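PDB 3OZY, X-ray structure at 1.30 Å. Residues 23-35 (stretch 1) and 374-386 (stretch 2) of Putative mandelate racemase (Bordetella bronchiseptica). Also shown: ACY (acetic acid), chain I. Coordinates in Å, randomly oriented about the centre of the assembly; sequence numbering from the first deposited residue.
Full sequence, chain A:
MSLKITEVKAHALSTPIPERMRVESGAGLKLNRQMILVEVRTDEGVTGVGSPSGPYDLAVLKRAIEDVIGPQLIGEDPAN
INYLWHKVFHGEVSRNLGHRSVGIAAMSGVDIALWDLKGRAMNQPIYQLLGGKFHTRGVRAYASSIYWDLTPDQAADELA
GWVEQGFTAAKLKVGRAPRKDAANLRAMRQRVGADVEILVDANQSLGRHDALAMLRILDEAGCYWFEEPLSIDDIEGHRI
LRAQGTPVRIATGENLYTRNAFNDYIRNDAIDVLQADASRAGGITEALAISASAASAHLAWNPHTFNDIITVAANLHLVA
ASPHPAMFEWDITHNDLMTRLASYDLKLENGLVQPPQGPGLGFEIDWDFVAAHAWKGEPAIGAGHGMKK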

# COMPACT_ATOMS: atom_id res chain seq x y z
N VAL A 23 19.70 -2.63 -17.58
CA VAL A 23 20.45 -2.91 -16.36
C VAL A 23 19.56 -3.65 -15.37
O VAL A 23 18.33 -3.57 -15.45
N GLU A 24 20.18 -4.40 -14.47
CA GLU A 24 19.45 -5.16 -13.47
C GLU A 24 19.94 -4.81 -12.07
O GLU A 24 21.14 -4.64 -11.83
N SER A 25 18.97 -4.71 -11.15
CA SER A 25 19.21 -4.58 -9.72
C SER A 25 18.20 -5.48 -9.03
O SER A 25 17.46 -6.23 -9.68
N GLY A 26 18.14 -5.40 -7.71
CA GLY A 26 17.15 -6.17 -6.98
C GLY A 26 15.72 -5.87 -7.41
O GLY A 26 14.82 -6.68 -7.16
N ALA A 27 15.49 -4.71 -8.01
CA ALA A 27 14.16 -4.34 -8.48
C ALA A 27 13.77 -5.05 -9.78
O ALA A 27 12.60 -5.00 -10.16
N GLY A 28 14.73 -5.67 -10.45
CA GLY A 28 14.47 -6.37 -11.71
C GLY A 28 15.28 -5.83 -12.88
O GLY A 28 16.00 -4.84 -12.77
N LEU A 29 15.15 -6.50 -14.02
CA LEU A 29 15.84 -6.11 -15.26
C LEU A 29 14.99 -5.09 -16.02
O LEU A 29 13.84 -5.36 -16.35
N LYS A 30 15.53 -3.90 -16.28
CA LYS A 30 14.76 -2.87 -16.97
C LYS A 30 14.50 -3.26 -18.43
O LYS A 30 15.37 -3.83 -19.09
N LEU A 31 13.29 -2.96 -18.90
CA LEU A 31 12.86 -3.32 -20.25
C LEU A 31 12.45 -2.10 -21.07
O LEU A 31 12.86 -1.95 -22.22
N ASN A 32 11.62 -1.24 -20.48
CA ASN A 32 11.22 0.02 -21.11
C ASN A 32 11.07 1.06 -20.03
O ASN A 32 10.53 0.75 -18.97
N ARG A 33 11.57 2.27 -20.26
CA ARG A 33 11.38 3.35 -19.30
C ARG A 33 10.02 3.99 -19.54
O ARG A 33 9.74 4.52 -20.62
N GLN A 34 9.16 3.91 -18.53
CA GLN A 34 7.77 4.33 -18.67
C GLN A 34 7.40 5.37 -17.63
O GLN A 34 8.11 5.57 -16.64
N MET A 35 6.27 6.03 -17.86
CA MET A 35 5.72 6.96 -16.89
C MET A 35 4.28 7.26 -17.23
O MET A 35 3.81 6.99 -18.35
N ALA A 374 3.00 7.02 -26.88
CA ALA A 374 1.89 6.38 -26.17
C ALA A 374 2.20 4.91 -25.88
O ALA A 374 2.67 4.17 -26.74
N TRP A 375 1.91 4.49 -24.65
CA TRP A 375 2.08 3.12 -24.23
C TRP A 375 1.19 2.18 -25.04
O TRP A 375 0.03 2.49 -25.32
N LYS A 376 1.75 1.03 -25.42
CA LYS A 376 1.00 0.03 -26.17
C LYS A 376 0.99 -1.33 -25.47
O LYS A 376 0.87 -2.37 -26.11
N GLY A 377 1.14 -1.31 -24.15
CA GLY A 377 1.11 -2.54 -23.37
C GLY A 377 2.47 -3.14 -23.06
O GLY A 377 2.54 -4.21 -22.44
N GLU A 378 3.55 -2.48 -23.47
CA GLU A 378 4.90 -2.94 -23.17
C GLU A 378 5.12 -3.03 -21.66
O GLU A 378 4.56 -2.23 -20.89
N PRO A 379 5.95 -3.99 -21.21
CA PRO A 379 6.30 -4.06 -19.79
C PRO A 379 7.41 -3.07 -19.45
O PRO A 379 8.21 -2.73 -20.32
N ALA A 380 7.47 -2.61 -18.21
CA ALA A 380 8.55 -1.70 -17.81
C ALA A 380 9.78 -2.44 -17.29
O ALA A 380 10.92 -2.03 -17.54
N ILE A 381 9.57 -3.54 -16.57
CA ILE A 381 10.66 -4.15 -15.82
C ILE A 381 10.35 -5.63 -15.61
O ILE A 381 9.19 -6.02 -15.47
N GLY A 382 11.39 -6.45 -15.61
CA GLY A 382 11.24 -7.87 -15.35
C GLY A 382 11.05 -8.13 -13.88
O GLY A 382 11.13 -7.21 -13.06
N ALA A 383 10.83 -9.40 -13.52
CA ALA A 383 10.50 -9.75 -12.15
C ALA A 383 11.60 -9.33 -11.18
O ALA A 383 12.79 -9.57 -11.44
N GLY A 384 11.20 -8.73 -10.07
CA GLY A 384 12.14 -8.36 -9.02
C GLY A 384 12.61 -9.54 -8.18
O GLY A 384 12.15 -10.67 -8.34
N HIS A 385 13.52 -9.24 -7.26
CA HIS A 385 14.15 -10.27 -6.44
C HIS A 385 13.71 -10.16 -4.98
O HIS A 385 13.07 -9.19 -4.58
N GLY A 386 14.07 -11.16 -4.18
CA GLY A 386 13.82 -11.09 -2.75
C GLY A 386 13.31 -12.39 -2.17
O GLY A 386 13.24 -12.57 -0.94

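Stretch 2 has no regular helix or strand, and it lies along the strands and turn of stretch 1. Trp-375 comes first. Its CA-to-CB bond points toward stretch 1, with chi1 t. Its ring donates a hydrogen bond within the stretch, from Trp-375 NE1 to Glu-378 O (2.9 Å).

Glu-378 points toward stretch 1, but the end of its m side chain leads away. There Glu-378 OE1 accepts a hydrogen bond from Lys-376 N (2.8 Å). The carbonyl of Glu-378 has a second donor. Gln-34, m then t, points toward stretch 2, and Gln-34 NE2 reaches Glu-378 O at 2.9 Å. The same Gln-34 NE2 lies 3.6 Å from Trp-375 CD1.

Asn-32 starts sideways, chi1 m, and Asn-32 ND2 donates to Pro-379 O at 2.8 Å. Leu-31 points toward stretch 2 with chi1 m and chi2 t. Its Leu-31 CD1 packs on Pro-379 CG at 3.8 Å.

Ala-380 is small and sideways. Its methyl, Ala-380 CB, sits 3.4 Å from Gln-34 OE1. Ala-380 O accepts two backbone hydrogen bonds, from Leu-31 N (2.9 Å) and Asn-32 N (3.1 Å).

Ile-381 pairs with Lys-30 in a single beta bridge. Its CA-to-CB bond points away overall, yet the t,t side chain returns to stretch 1. Ile-381 CG1 lies 3.4 Å from Leu-29 O, and Ile-381 CD1 lies 4.3 Å from Ala-27 CB.

Gly-382 N donates to Leu-29 O at 2.8 Å. Opposite this part of the chain, Gly-28 has no side chain. A CB there would fall 2.3 Å from Gly-382 O, a clash. Water 1 donates to Ala-27 O (2.8 Å) and Gly-382 O (2.9 Å), although further acceptors elsewhere compete for its protons. Ala-383 points away, but its carbonyl is linked to stretch 1 by water 2, which donates to Ala-383 O (2.8 Å) and accepts from Leu-29 N (2.9 Å).

His-385 closes the contact at the turn. Its backbone His-385 N donates to Gly-26 O (2.9 Å). The m side chain starts sideways and its end comes nearer, so His-385 NE2 donates to Glu-24 OE2 at 2.8 Å. Glu-24 is extended, t then t. Ser-25 O lies at the ring edge, 3.4 Å from His-385 CD2.

Ser-25 and Lys-30 point away from stretch 2. Both hold the acetic acid, probably from the crystallisation liquor: Ser-25 OG donates to ACY O and Lys-30 NZ to ACY OXT, each at 2.7 Å.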

# COMPACT_ATOMS: atom_id res chain seq x y z
CB VAL A 23 21.03 -1.63 -15.72
CG1 VAL A 23 22.12 -1.01 -16.61
CG2 VAL A 23 19.93 -0.62 -15.39
CB GLU A 24 19.60 -6.67 -13.70
CG GLU A 24 18.67 -7.52 -12.83
CD GLU A 24 18.62 -9.00 -13.25
OE1 GLU A 24 19.26 -9.37 -14.24
OE2 GLU A 24 17.91 -9.78 -12.57
CB SER A 25 18.97 -3.14 -9.28
OG SER A 25 17.60 -2.80 -9.41
CB ALA A 27 14.06 -2.85 -8.66
CB LEU A 29 16.05 -7.35 -16.12
CG LEU A 29 16.64 -7.13 -17.52
CD1 LEU A 29 18.09 -6.70 -17.39
CD2 LEU A 29 16.52 -8.41 -18.37
CB LYS A 30 15.47 -1.52 -16.90
CG LYS A 30 15.77 -1.09 -15.48
CD LYS A 30 16.14 0.38 -15.42
CE LYS A 30 16.63 0.75 -14.02
NZ LYS A 30 15.58 0.42 -12.99
CB LEU A 31 11.71 -4.33 -20.18
CG LEU A 31 12.01 -5.63 -19.41
CD1 LEU A 31 10.74 -6.48 -19.25
CD2 LEU A 31 13.14 -6.43 -20.06
CB ASN A 32 9.89 -0.13 -21.86
CG ASN A 32 9.98 -1.10 -23.02
OD1 ASN A 32 10.41 -0.73 -24.12
ND2 ASN A 32 9.58 -2.35 -22.79
CB ARG A 33 12.52 4.37 -19.35
CG ARG A 33 13.92 3.78 -19.05
CD ARG A 33 13.96 2.96 -17.73
NE ARG A 33 13.66 3.78 -16.56
CZ ARG A 33 14.54 4.51 -15.89
NH1 ARG A 33 15.83 4.51 -16.23
NH2 ARG A 33 14.15 5.22 -14.85
CB GLN A 34 6.85 3.11 -18.52
CG GLN A 34 7.18 1.98 -19.49
CD GLN A 34 6.16 0.86 -19.50
OE1 GLN A 34 5.48 0.59 -18.50
NE2 GLN A 34 6.04 0.20 -20.64
CB MET A 35 6.49 8.28 -16.89
CG MET A 35 6.27 9.12 -18.16
SD MET A 35 7.20 10.66 -18.18
CE MET A 35 6.35 11.56 -16.88
CB ALA A 374 0.60 6.51 -26.97
CB TRP A 375 1.71 3.04 -22.75
CG TRP A 375 1.77 1.70 -22.08
CD1 TRP A 375 2.83 0.83 -22.03
CD2 TRP A 375 0.74 1.12 -21.27
NE1 TRP A 375 2.50 -0.26 -21.26
CE2 TRP A 375 1.22 -0.11 -20.79
CE3 TRP A 375 -0.56 1.52 -20.93
CZ2 TRP A 375 0.45 -0.95 -19.98
CZ3 TRP A 375 -1.32 0.69 -20.12
CH2 TRP A 375 -0.81 -0.53 -19.66
CB LYS A 376 1.53 -0.10 -27.61
CG LYS A 376 1.40 1.18 -28.42
CD LYS A 376 1.95 1.00 -29.83
CE LYS A 376 1.92 2.32 -30.59
NZ LYS A 376 0.57 2.95 -30.55
CB GLU A 378 5.94 -2.00 -23.77
CG GLU A 378 5.84 -1.81 -25.28
CD GLU A 378 5.05 -0.57 -25.68
OE1 GLU A 378 4.21 -0.09 -24.88
OE2 GLU A 378 5.27 -0.07 -26.80
CB PRO A 379 6.81 -5.49 -19.66
CG PRO A 379 7.48 -5.75 -20.98
CD PRO A 379 6.58 -5.07 -21.99
CB ALA A 380 8.06 -0.72 -16.73
CB ILE A 381 10.88 -3.39 -14.47
CG1 ILE A 381 12.19 -3.80 -13.79
CG2 ILE A 381 9.67 -3.54 -13.53
CD1 ILE A 381 12.61 -2.83 -12.69
CB ALA A 383 10.23 -11.24 -12.04
CB HIS A 385 15.67 -10.14 -6.56
CG HIS A 385 16.17 -10.28 -7.96
ND1 HIS A 385 16.46 -11.50 -8.53
CD2 HIS A 385 16.43 -9.35 -8.91
CE1 HIS A 385 16.88 -11.33 -9.77
NE2 HIS A 385 16.87 -10.03 -10.02
C ACY I . 16.29 0.37 -9.71
O ACY I . 16.98 -0.27 -8.89
OXT ACY I . 16.77 1.00 -10.67
CH3 ACY I . 14.80 0.37 -9.55
O HOH W 1 9.95 -5.85 -10.74
O HOH W 2 14.16 -9.23 -13.81